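Local coordinates for protein alpha-glucosidase (Pseudoalteromonas sp. K8, PDB 5HQA) that hydrolyses alpha-glucosides as a calcium-binding glycoside hydrolase of family 97 that is activated by chloride, at residues I269-G272 / M273-T277; G456-G459 / Q460-A464; P471-H474 / I475-A479. All coordinates share one frame; numbering follows the deposited sequence.

Contact 1: residues I269-G272 / M273-T277; sequences IWWG and MHINT. With AC1 (4,6-dideoxy-4-{[(1S,4R,5S,6S)-4,5,6-trihydroxy-3-(hydroxymethyl)cyclohex-2-en-1-yl]amino}-alpha-D-glucopyranose), chain B.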
loop_
_atom_site.group_PDB
_atom_site.type_symbol
_atom_site.label_atom_id
_atom_site.label_comp_id
_atom_site.label_asym_id
_atom_site.label_seq_id
_atom_site.Cartn_x
_atom_site.Cartn_y
_atom_site.Cartn_z
ATOM N N ILE A 269 18.052 -0.320 -13.277
ATOM C CA ILE A 269 18.217 0.714 -14.289
ATOM C C ILE A 269 16.884 1.449 -14.311
ATOM O O ILE A 269 15.892 0.954 -14.857
ATOM C CB ILE A 269 18.585 0.130 -15.653
ATOM C CG1 ILE A 269 19.953 -0.545 -15.564
ATOM C CG2 ILE A 269 18.587 1.213 -16.726
ATOM C CD1 ILE A 269 20.323 -1.385 -16.785
ATOM N N TRP A 270 16.844 2.598 -13.638
ATOM C CA TRP A 270 15.584 3.208 -13.232
ATOM C C TRP A 270 15.772 4.686 -12.891
ATOM O O TRP A 270 15.302 5.558 -13.625
ATOM C CB TRP A 270 14.987 2.451 -12.037
ATOM C CG TRP A 270 13.708 3.075 -11.595
ATOM C CD1 TRP A 270 12.508 3.027 -12.249
ATOM C CD2 TRP A 270 13.497 3.882 -10.425
ATOM N NE1 TRP A 270 11.562 3.751 -11.557
ATOM C CE2 TRP A 270 12.145 4.289 -10.438
ATOM C CE3 TRP A 270 14.320 4.305 -9.374
ATOM C CZ2 TRP A 270 11.597 5.096 -9.439
ATOM C CZ3 TRP A 270 13.777 5.110 -8.384
ATOM C CH2 TRP A 270 12.428 5.497 -8.424
ATOM N N TRP A 271 16.460 4.975 -11.783
ATOM C CA TRP A 271 16.620 6.356 -11.327
ATOM C C TRP A 271 17.316 7.218 -12.373
ATOM O O TRP A 271 17.000 8.406 -12.518
ATOM C CB TRP A 271 17.412 6.354 -10.023
ATOM C CG TRP A 271 17.566 7.664 -9.300
ATOM C CD1 TRP A 271 18.739 8.327 -9.052
ATOM C CD2 TRP A 271 16.532 8.426 -8.665
ATOM N NE1 TRP A 271 18.495 9.461 -8.313
ATOM C CE2 TRP A 271 17.150 9.546 -8.063
ATOM C CE3 TRP A 271 15.144 8.272 -8.546
ATOM C CZ2 TRP A 271 16.429 10.509 -7.363
ATOM C CZ3 TRP A 271 14.425 9.226 -7.841
ATOM C CH2 TRP A 271 15.070 10.329 -7.253
ATOM N N GLY A 272 18.272 6.639 -13.108
ATOM C CA GLY A 272 18.953 7.393 -14.150
ATOM C C GLY A 272 18.003 7.985 -15.173
ATOM O O GLY A 272 18.232 9.086 -15.680
ATOM N N MET A 273 16.925 7.265 -15.498
ATOM C CA MET A 273 15.926 7.851 -16.393
ATOM C C MET A 273 15.158 8.968 -15.698
ATOM O O MET A 273 14.833 9.984 -16.321
ATOM C CB MET A 273 14.959 6.782 -16.912
ATOM C CG MET A 273 15.531 5.936 -18.053
ATOM S SD MET A 273 16.454 4.506 -17.434
ATOM C CE MET A 273 15.105 3.411 -16.969
ATOM N N HIS A 274 14.862 8.808 -14.407
ATOM C CA HIS A 274 14.119 9.849 -13.699
ATOM C C HIS A 274 14.935 11.121 -13.506
ATOM O O HIS A 274 14.360 12.215 -13.469
ATOM C CB HIS A 274 13.620 9.318 -12.355
ATOM C CG HIS A 274 12.452 8.408 -12.496
ATOM N ND1 HIS A 274 11.155 8.872 -12.545
ATOM C CD2 HIS A 274 12.382 7.066 -12.679
ATOM C CE1 HIS A 274 10.332 7.851 -12.717
ATOM N NE2 HIS A 274 11.052 6.746 -12.803
ATOM N N ILE A 275 16.259 11.016 -13.389
ATOM C CA ILE A 275 17.092 12.210 -13.269
ATOM C C ILE A 275 17.771 12.560 -14.592
ATOM O O ILE A 275 18.663 13.411 -14.624
ATOM C CB ILE A 275 18.116 12.084 -12.124
ATOM C CG1 ILE A 275 19.172 11.019 -12.423
ATOM C CG2 ILE A 275 17.396 11.778 -10.805
ATOM C CD1 ILE A 275 20.300 10.988 -11.399
ATOM N N ASN A 276 17.357 11.917 -15.686
ATOM C CA ASN A 276 17.724 12.282 -17.055
ATOM C C ASN A 276 19.188 12.046 -17.371
ATOM O O ASN A 276 19.735 12.689 -18.266
ATOM C CB ASN A 276 17.344 13.726 -17.377
ATOM C CG ASN A 276 15.869 13.873 -17.639
ATOM O OD1 ASN A 276 15.364 13.422 -18.666
ATOM N ND2 ASN A 276 15.159 14.495 -16.705
ATOM N N THR A 277 19.843 11.112 -16.689
ATOM C CA THR A 277 21.125 10.658 -17.201
ATOM C C THR A 277 20.965 9.559 -18.243
ATOM O O THR A 277 21.907 9.292 -19.000
ATOM C CB THR A 277 22.026 10.165 -16.070
ATOM O OG1 THR A 277 21.452 9.006 -15.467
ATOM C CG2 THR A 277 22.211 11.250 -15.019
HETATM C C1 AC1 B . 3.686 10.400 -14.506
HETATM O O2 AC1 B . 1.987 10.286 -12.821
HETATM C C2 AC1 B . 2.926 9.484 -13.557
HETATM C C4A AC1 B . 8.317 4.144 -13.661
HETATM C C3 AC1 B . 3.858 8.740 -12.638
HETATM O O3 AC1 B . 3.108 7.940 -11.707
HETATM C C4 AC1 B . 4.815 7.906 -13.447
HETATM N N4A AC1 B . 5.581 6.914 -12.627
HETATM C C5 AC1 B . 5.710 8.983 -14.039
HETATM O O5 AC1 B . 4.914 9.733 -15.049
HETATM C C6 AC1 B . 6.958 8.477 -14.693
HETATM C C1B AC1 B . 5.590 5.511 -13.176
HETATM C C2B AC1 B . 6.400 4.495 -12.128
HETATM O O2B AC1 B . 5.864 4.709 -10.823
HETATM C C3B AC1 B . 7.791 4.679 -12.209
HETATM O O3B AC1 B . 8.521 3.953 -11.190
HETATM O O4 AC1 B . 9.691 4.439 -13.820
HETATM C C5B AC1 B . 7.576 4.698 -14.770
HETATM C C7B AC1 B . 6.130 5.388 -14.489
HETATM C C6B AC1 B . 7.851 4.105 -16.162
HETATM O O6B AC1 B . 7.260 2.843 -16.209
#

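Contact 2: residues G456-G459 / Q460-A464; sequences GARG and QEFNA. With CA (calcium ion), chain C; AC1 (4,6-dideoxy-4-{[(1S,4R,5S,6S)-4,5,6-trihydroxy-3-(hydroxymethyl)cyclohex-2-en-1-yl]amino}-alpha-D-glucopyranose), chain B.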
loop_
_atom_site.group_PDB
_atom_site.type_symbol
_atom_site.label_atom_id
_atom_site.label_comp_id
_atom_site.label_asym_id
_atom_site.label_seq_id
_atom_site.Cartn_x
_atom_site.Cartn_y
_atom_site.Cartn_z
ATOM N N GLY A 456 0.863 3.402 -5.714
ATOM C CA GLY A 456 -0.424 3.918 -5.236
ATOM C C GLY A 456 -0.328 5.030 -4.208
ATOM O O GLY A 456 -1.161 5.106 -3.285
ATOM N N ALA A 457 0.667 5.902 -4.359
ATOM C CA ALA A 457 0.998 7.042 -3.513
ATOM C C ALA A 457 2.237 7.670 -4.132
ATOM O O ALA A 457 2.906 7.051 -4.968
ATOM C CB ALA A 457 1.272 6.635 -2.054
ATOM N N ARG A 458 2.544 8.895 -3.720
ATOM C CA ARG A 458 3.788 9.516 -4.159
ATOM C C ARG A 458 4.975 8.847 -3.472
ATOM O O ARG A 458 5.094 8.884 -2.242
ATOM C CB ARG A 458 3.767 11.010 -3.858
ATOM C CG ARG A 458 2.905 11.804 -4.832
ATOM C CD ARG A 458 2.818 13.279 -4.433
ATOM N NE ARG A 458 4.129 13.928 -4.352
ATOM C CZ ARG A 458 4.451 15.066 -4.963
ATOM N NH1 ARG A 458 3.565 15.704 -5.725
ATOM N NH2 ARG A 458 5.668 15.577 -4.805
ATOM N N GLY A 459 5.855 8.234 -4.267
ATOM C CA GLY A 459 7.091 7.676 -3.780
ATOM C C GLY A 459 8.300 8.516 -4.150
ATOM O O GLY A 459 8.197 9.712 -4.459
ATOM N N GLN A 460 9.471 7.868 -4.129
ATOM C CA GLN A 460 10.743 8.555 -4.355
ATOM C C GLN A 460 10.798 9.264 -5.703
ATOM O O GLN A 460 11.485 10.287 -5.837
ATOM C CB GLN A 460 11.885 7.543 -4.265
ATOM C CG GLN A 460 13.273 8.151 -4.169
ATOM C CD GLN A 460 13.604 8.574 -2.749
ATOM O OE1 GLN A 460 13.435 9.741 -2.379
ATOM N NE2 GLN A 460 14.074 7.622 -1.941
ATOM N N GLU A 461 10.112 8.731 -6.721
ATOM C CA GLU A 461 10.218 9.313 -8.059
ATOM C C GLU A 461 9.810 10.782 -8.074
ATOM O O GLU A 461 10.373 11.571 -8.840
ATOM C CB GLU A 461 9.365 8.524 -9.050
ATOM C CG GLU A 461 7.886 8.461 -8.667
ATOM C CD GLU A 461 7.032 7.823 -9.746
ATOM O OE1 GLU A 461 7.562 7.598 -10.854
ATOM O OE2 GLU A 461 5.832 7.556 -9.497
ATOM N N PHE A 462 8.841 11.177 -7.242
ATOM C CA PHE A 462 8.448 12.585 -7.222
ATOM C C PHE A 462 9.538 13.481 -6.667
ATOM O O PHE A 462 9.447 14.702 -6.822
ATOM C CB PHE A 462 7.153 12.780 -6.432
ATOM C CG PHE A 462 5.935 12.420 -7.217
ATOM C CD1 PHE A 462 5.546 11.090 -7.346
ATOM C CD2 PHE A 462 5.206 13.400 -7.869
ATOM C CE1 PHE A 462 4.430 10.750 -8.110
ATOM C CE2 PHE A 462 4.089 13.073 -8.628
ATOM C CZ PHE A 462 3.700 11.749 -8.753
ATOM N N ASN A 463 10.564 12.908 -6.039
ATOM C CA ASN A 463 11.689 13.702 -5.578
ATOM C C ASN A 463 12.710 13.950 -6.669
ATOM O O ASN A 463 13.638 14.734 -6.455
ATOM C CB ASN A 463 12.341 13.021 -4.380
ATOM C CG ASN A 463 11.420 12.983 -3.190
ATOM O OD1 ASN A 463 10.561 13.854 -3.038
ATOM N ND2 ASN A 463 11.575 11.971 -2.346
ATOM N N ALA A 464 12.557 13.319 -7.831
ATOM C CA ALA A 464 13.412 13.630 -8.972
ATOM C C ALA A 464 12.880 14.800 -9.793
ATOM O O ALA A 464 13.674 15.570 -10.342
ATOM C CB ALA A 464 13.569 12.402 -9.873
HETATM CA CA CA C . 4.168 6.277 -10.459
HETATM C C1 AC1 B . 3.686 10.400 -14.506
HETATM O O2 AC1 B . 1.987 10.286 -12.821
HETATM C C2 AC1 B . 2.926 9.484 -13.557
HETATM C C4A AC1 B . 8.317 4.144 -13.661
HETATM C C3 AC1 B . 3.858 8.740 -12.638
HETATM O O3 AC1 B . 3.108 7.940 -11.707
HETATM C C4 AC1 B . 4.815 7.906 -13.447
HETATM N N4A AC1 B . 5.581 6.914 -12.627
HETATM C C5 AC1 B . 5.710 8.983 -14.039
HETATM O O5 AC1 B . 4.914 9.733 -15.049
HETATM C C6 AC1 B . 6.958 8.477 -14.693
HETATM C C1B AC1 B . 5.590 5.511 -13.176
HETATM C C2B AC1 B . 6.400 4.495 -12.128
HETATM O O2B AC1 B . 5.864 4.709 -10.823
HETATM C C3B AC1 B . 7.791 4.679 -12.209
HETATM O O3B AC1 B . 8.521 3.953 -11.190
HETATM O O4 AC1 B . 9.691 4.439 -13.820
HETATM C C5B AC1 B . 7.576 4.698 -14.770
HETATM C C7B AC1 B . 6.130 5.388 -14.489
HETATM C C6B AC1 B . 7.851 4.105 -16.162
HETATM O O6B AC1 B . 7.260 2.843 -16.209
HETATM O O HOH W 1 4.983 7.751 -6.926
#

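Contact 3: residues P471-H474 / I475-A479; sequences PPEH and ISMLA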
loop_
_atom_site.group_PDB
_atom_site.type_symbol
_atom_site.label_atom_id
_atom_site.label_comp_id
_atom_site.label_asym_id
_atom_site.label_seq_id
_atom_site.Cartn_x
_atom_site.Cartn_y
_atom_site.Cartn_z
ATOM N N PRO A 471 7.233 16.776 0.469
ATOM C CA PRO A 471 7.648 17.630 1.590
ATOM C C PRO A 471 8.232 16.801 2.719
ATOM O O PRO A 471 8.036 15.577 2.777
ATOM C CB PRO A 471 6.332 18.301 2.021
ATOM C CG PRO A 471 5.289 17.251 1.698
ATOM C CD PRO A 471 5.767 16.619 0.399
ATOM N N PRO A 472 8.967 17.432 3.633
ATOM C CA PRO A 472 9.501 16.697 4.791
ATOM C C PRO A 472 8.474 15.853 5.534
ATOM O O PRO A 472 8.824 14.771 6.023
ATOM C CB PRO A 472 10.047 17.825 5.667
ATOM C CG PRO A 472 10.528 18.828 4.650
ATOM C CD PRO A 472 9.510 18.802 3.548
ATOM N N GLU A 473 7.217 16.295 5.626
ATOM C CA GLU A 473 6.216 15.546 6.392
ATOM C C GLU A 473 5.684 14.310 5.662
ATOM O O GLU A 473 4.897 13.549 6.245
ATOM C CB GLU A 473 5.038 16.461 6.749
ATOM C CG GLU A 473 4.173 16.804 5.540
ATOM C CD GLU A 473 3.026 17.746 5.876
ATOM O OE1 GLU A 473 2.925 18.204 7.041
ATOM O OE2 GLU A 473 2.227 18.034 4.959
ATOM N N HIS A 474 6.092 14.090 4.410
ATOM C CA HIS A 474 5.420 13.096 3.574
ATOM C C HIS A 474 5.476 11.691 4.185
ATOM O O HIS A 474 4.459 10.986 4.232
ATOM C CB HIS A 474 6.032 13.100 2.172
ATOM C CG HIS A 474 5.287 12.249 1.189
ATOM N ND1 HIS A 474 3.944 12.428 0.915
ATOM C CD2 HIS A 474 5.695 11.209 0.425
ATOM C CE1 HIS A 474 3.560 11.532 0.021
ATOM N NE2 HIS A 474 4.605 10.784 -0.296
ATOM N N ILE A 475 6.660 11.245 4.632
ATOM C CA ILE A 475 6.752 9.886 5.168
ATOM C C ILE A 475 5.849 9.733 6.389
ATOM O O ILE A 475 5.141 8.726 6.535
ATOM C CB ILE A 475 8.210 9.512 5.507
ATOM C CG1 ILE A 475 9.128 9.712 4.290
ATOM C CG2 ILE A 475 8.270 8.068 6.023
ATOM C CD1 ILE A 475 8.682 8.946 3.046
ATOM N N SER A 476 5.858 10.722 7.288
ATOM C CA SER A 476 5.032 10.615 8.483
ATOM C C SER A 476 3.549 10.762 8.171
ATOM O O SER A 476 2.721 10.453 9.034
ATOM C CB SER A 476 5.475 11.649 9.521
ATOM O OG SER A 476 5.205 12.963 9.063
ATOM N N MET A 477 3.195 11.234 6.971
ATOM C CA MET A 477 1.814 11.129 6.503
ATOM C C MET A 477 1.522 9.725 5.985
ATOM O O MET A 477 0.540 9.095 6.394
ATOM C CB MET A 477 1.547 12.155 5.400
ATOM C CG MET A 477 1.569 13.592 5.867
ATOM S SD MET A 477 0.161 13.954 6.946
ATOM C CE MET A 477 0.399 15.729 7.169
ATOM N N LEU A 478 2.371 9.226 5.078
ATOM C CA LEU A 478 2.173 7.894 4.510
ATOM C C LEU A 478 1.970 6.847 5.591
ATOM O O LEU A 478 1.111 5.966 5.462
ATOM C CB LEU A 478 3.377 7.495 3.644
ATOM C CG LEU A 478 3.580 8.232 2.315
ATOM C CD1 LEU A 478 4.879 7.745 1.651
ATOM C CD2 LEU A 478 2.386 8.036 1.383
ATOM N N ALA A 479 2.758 6.930 6.665
ATOM C CA ALA A 479 2.765 5.873 7.673
ATOM C C ALA A 479 1.401 5.670 8.320
ATOM O O ALA A 479 1.115 4.574 8.809
ATOM C CB ALA A 479 3.805 6.179 8.752
HETATM O O HOH W 2 8.095 12.547 7.368
HETATM O O HOH W 3 9.348 13.014 3.780
#

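Contact 1: residues I269-G272 / M273-T277
The I275 N-H reaches back to W271 O (2.8 Å) round a single short turn of helix, 271-274, which follows strand 264-269 of the parallel sheet in the TIM-barrel-like catalytic part of the enzyme. W270 O takes weak bonds from the amides of M273 and H274. Beyond the helix the chain folds back, and the amide of T277 bonds weakly to G272 O.

W271 lays its indole under I275: CG2 of the isoleucine stands over the five-membered ring, 3.8 Å from its centroid. At the strand end the methionine chain, bent at chi2 and chi3, brings M273 SD to 4.0 Å from I269 CG2.

On the pocket side, CD2 of H274 lies over one face of the W270 indole near its rim, the two ring planes inclined at 51°. With CG anti to the backbone N (chi1 179°), W270 places its indole edge beside the acarbose-derived AC1 unit, where NE1 donates to O3B (3.1 Å) and more weakly to O4. A leucine here would probably leave O3B without this donor and H274 without its aromatic neighbour. H274 ND1 is hydrogen-bonded to W465 NE1, and the other ring nitrogen, H274 NE2, donates to AC1 O4 at 2.9 Å with an N-H...O angle of 156°.

Contact 2: residues G456-G459 / Q460-A464
R458 CG covers the centre of one face of the F462 ring, and the guanidinium lies over the CD2 side, its plane turned 29° from that of the phenyl group. F462 CD2 in turn sits over the centre of the guanidinium, 3.4 Å from R458 CZ, while R458 CG stands 3.7 Å from the centroid of the F462 ring in a CH-pi contact. The bend at chi3 (58°) folds the arginine so that both its CG methylene and its charged end meet the phenyl. At the ring edge lie G459 O and, in the plane, a water molecule. The polar end of R458 is held elsewhere, NE by N470 OD1 and NH2 by P468 O, which fixes the rotation of the flat group against the phenyl.

This loop leads from strand 451-454 of the parallel barrel sheet into the short helix 462-465 and carries one ligand of the calcium site. G459 O accepts the F462 amide at 3.2 Å, with the donor above the carbonyl plane. Q460 OE1 lies in the amide plane of N463, whose ND2 donates to it at 2.9 Å, nearly straight at 164°.

E461 extends beyond CG into the glycan pocket, and its OE2 binds calcium at 2.3 Å. AC1 O3, N4A and O2B occupy further positions on the metal, and E154, E437 and E455 complete it. The edge water accepts from G459 N and lies 2.7 Å from E461 OE2, linking the backbone of the loop to the metal-bound carboxylate. On the other oxygen, E461 OE1 approaches to 2.7 Å from AC1 N4A, the amine that joins the two rings of the inhibitor unit.

Contact 3: residues P471-H474 / I475-A479
Hydrogen bonding between E473 and the residues three and four further on starts the helix. E473 O takes two donors: the amide of M477 at 3.0 Å, nearly in line with the carbonyl, and the hydroxyl of S476, whose OG comes in at 2.9 Å tilted 32° from the carbonyl plane. S476 OG, at chi1 67°, is set between its own N and carbonyl carbon, which turns it back onto the preceding turn. One residue on, H474 O receives the L478 amide at 2.9 Å in an almost straight bond (172°). Before these, H474 N closes the type I turn from P471 to H474 by bonding to P471 O.

Water extends the pattern at the entrance to the helix. P472 O accepts from two water molecules; one of them in turn accepts from S476 N at 2.9 Å, and the other, weakly, from I475 N.

Two side-chain contacts follow the helix. L478 CG stands over one face of the H474 imidazole, 4.0 Å from its centroid and displaced toward the rim, and CD1 of the leucine lies beside NE2. That nitrogen is bonded to R458 O, so the ring is held at its polar tip while the leucine covers its face. The second sets a carboxylate oxygen against a methyl group: the extended E473 crosses M477 obliquely, OE1 3.5 Å from CE.

The whole is the start of helix 474-478, entered through a proline-rich type I turn. It faces the C-terminal beta domain: S476 bonds through its backbone to G565, a magnesium ligand, and the E473 side chain lies near the ion.

In the fold
The three contacts follow one another along the chain, all within the glycoside hydrolase 97 region that holds the barrel. Contact 1 starts on the last residue of strand 264-269, contact 2 comes after strand 451-454, and contact 3 on the next helix, 474-478, which follows helix 462-465. The centres of contacts 1 and 2 lie about 13 Å apart, and A464 packs on W271 while both contacts touch AC1 and so line one glycan pocket. The centre of contact 3 lies about 12 Å from that of contact 2 and about 24 Å from that of contact 1, which it does not touch. Through contact 2 it thus connects the calcium-bearing pocket with the region beside the magnesium ion and the C-terminal beta domain.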